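Local atomic coordinates of putative methylthioribose-1-phosphate isomerase (Pyrococcus horikoshii OT3, PDB entry 6A34), a protein that probably catalyses the isomerisation of 5-methylthioribose 1-phosphate to 5-methylthioribulose 1-phosphate in the methionine salvage pathway. Residues Asp141-Ala146 / Ala173-Gly178; Leu164-Ala169 / Ile259-Leu264; Asp240-Gly245 / Ile273-Val278. One frame throughout, in Å; residues are numbered along the deposited sequence.

From the N terminus, helix 125-157 supplies Asp141-Ala146. The chain then enters strand 161-165, where Leu164-Ala169 opens contact 2, before Ala173-Gly178 folds back on the helix and closes contact 1. Contacts 1 and 2 therefore cross. Strand 241-244 next opens contact 3, Ile259-Leu264 closes contact 2, and Ile273-Val278 closes contact 3, so these two cross as well, while contacts 1 and 3 follow in series. Contact 1 ties the long helix to a loop, contact 2 sets a helix start against a strand end, and contact 3 pairs neighbouring strands. Leu164 and Thr165 both bond to Ile243, joining contacts 2 and 3 within the central sheet.

Contact 1. Residues Asp141-Ala146 / Ala173-Gly178; sequences DEDVEA and ATVHLG
The carboxylate oxygen OD2 of Asp143 takes the backbone N-H of Val175 at 3.0 Å from Val175 N, in a nearly straight bond (165° at the hydrogen). The donor reaches the oxygen on its anti side and 32° out of the carboxylate plane. Asn147, one turn further along the same helix, adds a weak bond to OD2, so two groups from different parts of the fold hold this oxygen. With CG anti to the backbone N (chi1 -173°), Asp143 extends toward the loop, and OD2 also lies 3.3 Å from Thr174 CB. The apolar part of the side chain is used too, since Asp143 CB rests 3.7 Å from Val175 CG2.

Beside this polar bond Val144 presents its CG2 branch to two neighbours. It meets Val175 CG1 at 3.6 Å, the two side chains crossing at about a right angle, and it lies equally close to His176 CB. The imidazole turns off from Asp141-Ala146, and its NE2 bonds to the backbone oxygen of Leu13. Pro7 of helix 7-10 packs on both Val144 and His176.

A loop without regular structure is thus held to helix 125-157 by the Val175 N-H on Asp143 and by Asn147 ND2 on His176 O, with valine methyls alongside. Asp143 is only partly exposed, so the Val175 bond, with the weak one from Asn147, probably offsets some of the cost of its lost hydration.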
loop_
_atom_site.group_PDB
_atom_site.type_symbol
_atom_site.label_atom_id
_atom_site.label_comp_id
_atom_site.label_asym_id
_atom_site.label_seq_id
_atom_site.Cartn_x
_atom_site.Cartn_y
_atom_site.Cartn_z
ATOM N N ASP A 141 14.514 -31.524 3.755
ATOM C CA ASP A 141 13.331 -32.384 3.865
ATOM C C ASP A 141 12.504 -32.048 5.114
ATOM O O ASP A 141 11.303 -32.229 5.103
ATOM C CB ASP A 141 13.689 -33.877 3.902
ATOM C CG ASP A 141 14.349 -34.399 2.634
ATOM O OD1 ASP A 141 14.140 -33.783 1.563
ATOM O OD2 ASP A 141 15.139 -35.375 2.743
ATOM N N GLU A 142 13.161 -31.646 6.198
ATOM C CA GLU A 142 12.496 -31.265 7.442
ATOM C C GLU A 142 11.611 -30.033 7.200
ATOM O O GLU A 142 10.545 -29.915 7.785
ATOM C CB GLU A 142 13.510 -30.944 8.550
ATOM C CG GLU A 142 13.945 -32.180 9.330
ATOM C CD GLU A 142 15.296 -32.081 10.026
ATOM O OE1 GLU A 142 15.750 -30.949 10.297
ATOM O OE2 GLU A 142 15.906 -33.145 10.280
ATOM N N ASP A 143 12.098 -29.092 6.387
ATOM C CA ASP A 143 11.334 -27.908 6.111
ATOM C C ASP A 143 10.079 -28.324 5.354
ATOM O O ASP A 143 8.958 -27.950 5.725
ATOM C CB ASP A 143 12.093 -26.860 5.314
ATOM C CG ASP A 143 11.281 -25.584 5.216
ATOM O OD1 ASP A 143 11.050 -24.965 6.276
ATOM O OD2 ASP A 143 10.837 -25.265 4.101
ATOM N N VAL A 144 10.269 -29.201 4.371
ATOM C CA VAL A 144 9.179 -29.604 3.519
ATOM C C VAL A 144 8.157 -30.370 4.350
ATOM O O VAL A 144 6.954 -30.185 4.132
ATOM C CB VAL A 144 9.630 -30.384 2.270
ATOM C CG1 VAL A 144 8.443 -30.835 1.420
ATOM C CG2 VAL A 144 10.563 -29.553 1.409
ATOM N N GLU A 145 8.607 -31.170 5.322
ATOM C CA GLU A 145 7.625 -31.981 6.040
ATOM C C GLU A 145 6.940 -31.146 7.131
ATOM O O GLU A 145 5.784 -31.368 7.428
ATOM C CB GLU A 145 8.159 -33.358 6.442
ATOM C CG GLU A 145 9.443 -33.406 7.226
ATOM C CD GLU A 145 10.176 -34.747 7.134
ATOM O OE1 GLU A 145 11.033 -35.002 7.994
ATOM O OE2 GLU A 145 9.921 -35.514 6.183
ATOM N N ALA A 146 7.613 -30.123 7.641
ATOM C CA ALA A 146 6.986 -29.174 8.558
ATOM C C ALA A 146 5.856 -28.464 7.811
ATOM O O ALA A 146 4.771 -28.299 8.327
ATOM C CB ALA A 146 8.007 -28.200 9.085
ATOM N N ALA A 173 9.161 -18.977 -0.366
ATOM C CA ALA A 173 9.732 -18.514 0.936
ATOM C C ALA A 173 10.266 -19.692 1.775
ATOM O O ALA A 173 10.732 -19.513 2.905
ATOM C CB ALA A 173 8.671 -17.762 1.720
ATOM N N THR A 174 10.141 -20.904 1.237
ATOM C CA THR A 174 10.537 -22.118 1.896
ATOM C C THR A 174 11.242 -23.029 0.880
ATOM O O THR A 174 11.430 -22.662 -0.288
ATOM C CB THR A 174 9.295 -22.799 2.476
ATOM O OG1 THR A 174 8.462 -23.227 1.396
ATOM C CG2 THR A 174 8.511 -21.865 3.369
ATOM N N VAL A 175 11.576 -24.237 1.334
ATOM C CA VAL A 175 12.143 -25.254 0.486
ATOM C C VAL A 175 11.044 -25.736 -0.448
ATOM O O VAL A 175 11.297 -25.876 -1.637
ATOM C CB VAL A 175 12.766 -26.396 1.295
ATOM C CG1 VAL A 175 13.289 -27.503 0.395
ATOM C CG2 VAL A 175 13.839 -25.871 2.213
ATOM N N HIS A 176 9.835 -25.940 0.084
ATOM C CA HIS A 176 8.692 -26.330 -0.772
ATOM C C HIS A 176 7.359 -26.045 -0.051
ATOM O O HIS A 176 7.275 -26.193 1.141
ATOM C CB HIS A 176 8.868 -27.808 -1.228
ATOM C CG HIS A 176 8.401 -28.103 -2.620
ATOM N ND1 HIS A 176 7.972 -29.374 -2.997
ATOM C CD2 HIS A 176 8.252 -27.294 -3.716
ATOM C CE1 HIS A 176 7.580 -29.334 -4.271
ATOM N NE2 HIS A 176 7.750 -28.056 -4.744
ATOM N N LEU A 177 6.352 -25.597 -0.816
ATOM C CA LEU A 177 4.920 -25.559 -0.450
ATOM C C LEU A 177 4.529 -24.246 0.251
ATOM O O LEU A 177 3.437 -23.668 -0.033
ATOM C CB LEU A 177 4.562 -26.760 0.435
ATOM C CG LEU A 177 4.848 -28.135 -0.159
ATOM C CD1 LEU A 177 4.414 -29.221 0.809
ATOM C CD2 LEU A 177 4.155 -28.306 -1.496
ATOM N N GLY A 178 5.362 -23.806 1.200
ATOM C CA GLY A 178 5.097 -22.590 1.954
ATOM C C GLY A 178 4.524 -22.891 3.317
ATOM O O GLY A 178 4.271 -24.036 3.628
#

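Contact 2. Residues Leu164-Ala169 / Ile259-Leu264; sequences LTHCNA and IGTYML
His166 CB meets Leu264 CD1 at 3.6 Å, and the same methyl follows the ring inward: it lies 3.7 Å from His166 CG and 3.6 Å from His166 ND1. The methyl packs obliquely against the base of the imidazole and its ND1 side. ND1 itself is hydrogen-bonded to Asp199 OD2. At the other ring atom bonded to CG, CD2 passes 3.9 Å from Thr261 OG1, which also approaches obliquely, a hydroxyl engaged by Lys258 O and Asn257 rather than by the histidine. At the tip NE2 donates to Ile259 O at 2.8 Å, with 166° at the hydrogen. The acceptor lies near the ring plane, whereas the donor is tilted 34° from the plane of the carbonyl. With CG anti to the backbone N, the ring reaches right across to the start of the helix, and a bond at each nitrogen fixes its rotation.

Gly260, the N-cap residue, accommodates this approach. NE2 comes to 3.6 Å from Gly260 CA, and a positive phi of 111° also suits glycine at this position. Its backbone N is held by Asp324.

Further from the ring, Leu164 CD1 adds a looser apolar contact with Leu264 CD1 (4.3 Å). Cys167, the predicted transition state stabiliser, comes directly after this bound histidine, and Asn257 is a predicted substrate-binding residue.

The pair thus connects the C-terminal end of strand 161-165 with the N-terminal end of helix 261-270. Strand 193-199 and helix 230-235 pack on both leucines, while Asn228 of the second subunit packs against His166.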
loop_
_atom_site.group_PDB
_atom_site.type_symbol
_atom_site.label_atom_id
_atom_site.label_comp_id
_atom_site.label_asym_id
_atom_site.label_seq_id
_atom_site.Cartn_x
_atom_site.Cartn_y
_atom_site.Cartn_z
ATOM N N LEU A 164 -7.789 -14.256 2.817
ATOM C CA LEU A 164 -6.900 -13.106 2.468
ATOM C C LEU A 164 -5.543 -13.302 3.159
ATOM O O LEU A 164 -5.447 -13.786 4.269
ATOM C CB LEU A 164 -7.684 -11.818 2.774
ATOM C CG LEU A 164 -7.045 -10.460 3.096
ATOM C CD1 LEU A 164 -5.544 -10.420 3.241
ATOM C CD2 LEU A 164 -7.530 -9.373 2.150
ATOM N N THR A 165 -4.482 -12.991 2.436
ATOM C CA THR A 165 -3.143 -13.076 2.994
ATOM C C THR A 165 -2.332 -11.867 2.543
ATOM O O THR A 165 -2.841 -10.953 1.853
ATOM C CB THR A 165 -2.476 -14.417 2.655
ATOM O OG1 THR A 165 -1.330 -14.647 3.484
ATOM C CG2 THR A 165 -2.074 -14.520 1.210
ATOM N N HIS A 166 -1.090 -11.869 3.033
ATOM C CA HIS A 166 -0.201 -10.763 3.045
ATOM C C HIS A 166 1.212 -11.282 2.790
ATOM O O HIS A 166 1.601 -12.338 3.295
ATOM C CB HIS A 166 -0.333 -10.058 4.399
ATOM C CG HIS A 166 0.193 -8.658 4.429
ATOM N ND1 HIS A 166 -0.520 -7.596 3.932
ATOM C CD2 HIS A 166 1.338 -8.131 4.915
ATOM C CE1 HIS A 166 0.165 -6.473 4.106
ATOM N NE2 HIS A 166 1.304 -6.767 4.710
ATOM N N CYS A 167 1.984 -10.509 2.032
ATOM C CA CYS A 167 3.382 -10.801 1.752
ATOM C C CYS A 167 3.503 -12.100 0.954
ATOM O O CYS A 167 2.593 -12.433 0.184
ATOM C CB CYS A 167 4.231 -10.873 3.021
ATOM S SG CYS A 167 5.965 -10.455 2.679
ATOM N N ASN A 168 4.653 -12.783 1.122
ATOM C CA ASN A 168 4.934 -14.101 0.523
ATOM C C ASN A 168 5.419 -15.081 1.601
ATOM O O ASN A 168 6.539 -14.942 2.135
ATOM C CB ASN A 168 6.005 -14.088 -0.580
ATOM C CG ASN A 168 6.183 -15.469 -1.191
ATOM O OD1 ASN A 168 7.240 -16.082 -1.044
ATOM N ND2 ASN A 168 5.146 -15.981 -1.850
ATOM N N ALA A 169 4.566 -16.078 1.849
ATOM C CA ALA A 169 4.808 -17.159 2.754
ATOM C C ALA A 169 4.419 -18.449 2.036
ATOM O O ALA A 169 3.906 -19.392 2.647
ATOM C CB ALA A 169 4.032 -16.969 4.030
ATOM N N ILE A 259 5.386 -5.667 7.461
ATOM C CA ILE A 259 4.652 -4.442 7.705
ATOM C C ILE A 259 3.282 -4.508 7.018
ATOM O O ILE A 259 3.133 -4.911 5.846
ATOM C CB ILE A 259 5.473 -3.226 7.253
ATOM C CG1 ILE A 259 4.875 -1.915 7.754
ATOM C CG2 ILE A 259 5.639 -3.224 5.741
ATOM C CD1 ILE A 259 5.068 -1.682 9.234
ATOM N N GLY A 260 2.258 -4.171 7.794
ATOM C CA GLY A 260 0.872 -4.279 7.339
ATOM C C GLY A 260 0.081 -5.360 8.052
ATOM O O GLY A 260 -1.130 -5.344 8.010
ATOM N N THR A 261 0.770 -6.307 8.689
ATOM C CA THR A 261 0.131 -7.430 9.367
ATOM C C THR A 261 -0.725 -6.906 10.520
ATOM O O THR A 261 -1.874 -7.316 10.681
ATOM C CB THR A 261 1.162 -8.475 9.816
ATOM O OG1 THR A 261 1.824 -8.974 8.656
ATOM C CG2 THR A 261 0.529 -9.635 10.540
ATOM N N TYR A 262 -0.155 -5.978 11.298
ATOM C CA TYR A 262 -0.834 -5.363 12.423
ATOM C C TYR A 262 -2.108 -4.679 11.939
ATOM O O TYR A 262 -3.146 -4.804 12.573
ATOM C CB TYR A 262 0.084 -4.417 13.212
ATOM C CG TYR A 262 -0.642 -3.618 14.263
ATOM C CD1 TYR A 262 -1.309 -4.247 15.295
ATOM C CD2 TYR A 262 -0.687 -2.231 14.217
ATOM C CE1 TYR A 262 -2.021 -3.529 16.249
ATOM C CE2 TYR A 262 -1.384 -1.499 15.163
ATOM C CZ TYR A 262 -2.060 -2.143 16.184
ATOM O OH TYR A 262 -2.731 -1.423 17.137
ATOM N N MET A 263 -2.023 -3.987 10.803
ATOM C CA MET A 263 -3.189 -3.311 10.169
ATOM C C MET A 263 -4.331 -4.310 9.927
ATOM O O MET A 263 -5.505 -4.030 10.253
ATOM C CB MET A 263 -2.812 -2.654 8.839
ATOM C CG MET A 263 -4.045 -2.077 8.080
ATOM S SD MET A 263 -4.543 -3.126 6.676
ATOM C CE MET A 263 -3.172 -2.660 5.622
ATOM N N LEU A 264 -3.978 -5.448 9.322
ATOM C CA LEU A 264 -4.903 -6.576 9.031
ATOM C C LEU A 264 -5.504 -7.148 10.320
ATOM O O LEU A 264 -6.664 -7.512 10.359
ATOM C CB LEU A 264 -4.129 -7.684 8.303
ATOM C CG LEU A 264 -3.730 -7.393 6.860
ATOM C CD1 LEU A 264 -3.030 -8.608 6.257
ATOM C CD2 LEU A 264 -4.948 -6.980 6.041
#

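Contact 3. Residues Asp240-Gly245 / Ile273-Val278; sequences DAIIVG and IPFFAV
Ile242 to Val244 and Phe275 to Ala277 pair as parallel strands, with segment axes 4.7 Å apart at closest approach and 22° between their directions. Four backbone hydrogen bonds join them: Ile242 N to Pro274 O, Phe276 N to Ile242 O, Val244 N to Phe276 O and Val278 N to Val244 O.

On one face of the sheet the Phe275 ring lies along the strand pair. Ile242 CG2 touches its CD1 at 3.6 Å, and Val244 CG2 approaches CZ at 4.1 Å, both obliquely. With CG anti to the backbone N (chi1 178°), the phenyl runs forward alongside its own strand, its CD1 side passing Ile242 and its tip level with Val244. Helix 261-270 covers this side through Ala265 and Ala268. The other face carries Ile243, whose CD1 meets Val278 CG1 at 3.7 Å, with Val180 of helix 180-189 packing on both. At the entrance to the pair, Ile273 CG2 sits 3.5 Å from Ala241 CA.

The sheet, with helices on both faces, is Rossmann-like; between these strands the chain passes through strands 248-250 and 255-258 of a second sheet, then helix 261-270. Backbone bonds set the register, while aliphatic and aromatic groups fill both faces, so the contact is polar along its strands and apolar above and below them.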
loop_
_atom_site.group_PDB
_atom_site.type_symbol
_atom_site.label_atom_id
_atom_site.label_comp_id
_atom_site.label_asym_id
_atom_site.label_seq_id
_atom_site.Cartn_x
_atom_site.Cartn_y
_atom_site.Cartn_z
ATOM N N ASP A 240 -13.704 -14.384 4.482
ATOM C CA ASP A 240 -14.159 -15.317 5.496
ATOM C C ASP A 240 -13.089 -15.540 6.574
ATOM O O ASP A 240 -13.424 -15.800 7.702
ATOM C CB ASP A 240 -14.626 -16.623 4.840
ATOM C CG ASP A 240 -15.718 -16.437 3.786
ATOM O OD1 ASP A 240 -16.702 -15.704 4.060
ATOM O OD2 ASP A 240 -15.572 -17.009 2.667
ATOM N N ALA A 241 -11.801 -15.461 6.221
ATOM C CA ALA A 241 -10.721 -15.561 7.188
ATOM C C ALA A 241 -9.439 -14.993 6.586
ATOM O O ALA A 241 -9.312 -14.870 5.370
ATOM C CB ALA A 241 -10.528 -16.994 7.610
ATOM N N ILE A 242 -8.504 -14.634 7.467
ATOM C CA ILE A 242 -7.229 -14.052 7.101
ATOM C C ILE A 242 -6.121 -14.956 7.660
ATOM O O ILE A 242 -6.202 -15.390 8.757
ATOM C CB ILE A 242 -7.127 -12.621 7.654
ATOM C CG1 ILE A 242 -8.161 -11.691 7.025
ATOM C CG2 ILE A 242 -5.724 -12.106 7.493
ATOM C CD1 ILE A 242 -8.455 -10.447 7.841
ATOM N N ILE A 243 -5.110 -15.266 6.858
ATOM C CA ILE A 243 -4.016 -16.063 7.311
ATOM C C ILE A 243 -2.740 -15.352 6.895
ATOM O O ILE A 243 -2.625 -14.887 5.759
ATOM C CB ILE A 243 -4.081 -17.530 6.819
ATOM C CG1 ILE A 243 -2.938 -18.350 7.423
ATOM C CG2 ILE A 243 -4.090 -17.662 5.319
ATOM C CD1 ILE A 243 -3.076 -19.836 7.259
ATOM N N VAL A 244 -1.818 -15.255 7.852
ATOM C CA VAL A 244 -0.532 -14.654 7.625
ATOM C C VAL A 244 0.559 -15.575 8.162
ATOM O O VAL A 244 0.309 -16.453 8.979
ATOM C CB VAL A 244 -0.435 -13.266 8.266
ATOM C CG1 VAL A 244 -1.466 -12.318 7.675
ATOM C CG2 VAL A 244 -0.530 -13.361 9.776
ATOM N N GLY A 245 1.777 -15.373 7.668
ATOM C CA GLY A 245 2.941 -16.035 8.242
ATOM C C GLY A 245 3.453 -15.251 9.436
ATOM O O GLY A 245 2.792 -14.349 9.908
ATOM N N ILE A 273 -13.540 -11.307 11.634
ATOM C CA ILE A 273 -13.000 -12.245 10.724
ATOM C C ILE A 273 -11.899 -12.998 11.453
ATOM O O ILE A 273 -10.972 -12.410 12.016
ATOM C CB ILE A 273 -12.481 -11.558 9.449
ATOM C CG1 ILE A 273 -13.588 -10.770 8.736
ATOM C CG2 ILE A 273 -11.882 -12.588 8.530
ATOM C CD1 ILE A 273 -13.111 -9.900 7.602
ATOM N N PRO A 274 -11.998 -14.341 11.514
ATOM C CA PRO A 274 -10.921 -15.148 12.064
ATOM C C PRO A 274 -9.578 -14.787 11.413
ATOM O O PRO A 274 -9.492 -14.589 10.225
ATOM C CB PRO A 274 -11.344 -16.595 11.769
ATOM C CG PRO A 274 -12.816 -16.556 11.586
ATOM C CD PRO A 274 -13.141 -15.153 11.090
ATOM N N PHE A 275 -8.542 -14.721 12.243
ATOM C CA PHE A 275 -7.245 -14.235 11.891
ATOM C C PHE A 275 -6.188 -15.180 12.470
ATOM O O PHE A 275 -6.040 -15.287 13.703
ATOM C CB PHE A 275 -7.098 -12.823 12.465
ATOM C CG PHE A 275 -5.769 -12.176 12.219
ATOM C CD1 PHE A 275 -5.532 -11.470 11.061
ATOM C CD2 PHE A 275 -4.743 -12.308 13.121
ATOM C CE1 PHE A 275 -4.303 -10.873 10.837
ATOM C CE2 PHE A 275 -3.518 -11.706 12.897
ATOM C CZ PHE A 275 -3.291 -11.006 11.752
ATOM N N PHE A 276 -5.452 -15.848 11.586
ATOM C CA PHE A 276 -4.452 -16.849 11.978
ATOM C C PHE A 276 -3.055 -16.485 11.491
ATOM O O PHE A 276 -2.883 -15.987 10.380
ATOM C CB PHE A 276 -4.791 -18.207 11.384
ATOM C CG PHE A 276 -6.041 -18.846 11.925
ATOM C CD1 PHE A 276 -7.280 -18.566 11.372
ATOM C CD2 PHE A 276 -5.964 -19.765 12.950
ATOM C CE1 PHE A 276 -8.424 -19.181 11.855
ATOM C CE2 PHE A 276 -7.105 -20.379 13.434
ATOM C CZ PHE A 276 -8.333 -20.097 12.876
ATOM N N ALA A 277 -2.072 -16.799 12.327
ATOM C CA ALA A 277 -0.678 -16.888 11.969
ATOM C C ALA A 277 -0.341 -18.369 11.778
ATOM O O ALA A 277 -0.895 -19.222 12.476
ATOM C CB ALA A 277 0.178 -16.291 13.071
ATOM N N VAL A 278 0.559 -18.661 10.842
ATOM C CA VAL A 278 1.042 -19.991 10.590
ATOM C C VAL A 278 2.566 -19.900 10.526
ATOM O O VAL A 278 3.105 -19.031 9.804
ATOM C CB VAL A 278 0.437 -20.604 9.308
ATOM C CG1 VAL A 278 0.532 -19.683 8.099
ATOM C CG2 VAL A 278 1.058 -21.957 8.975
#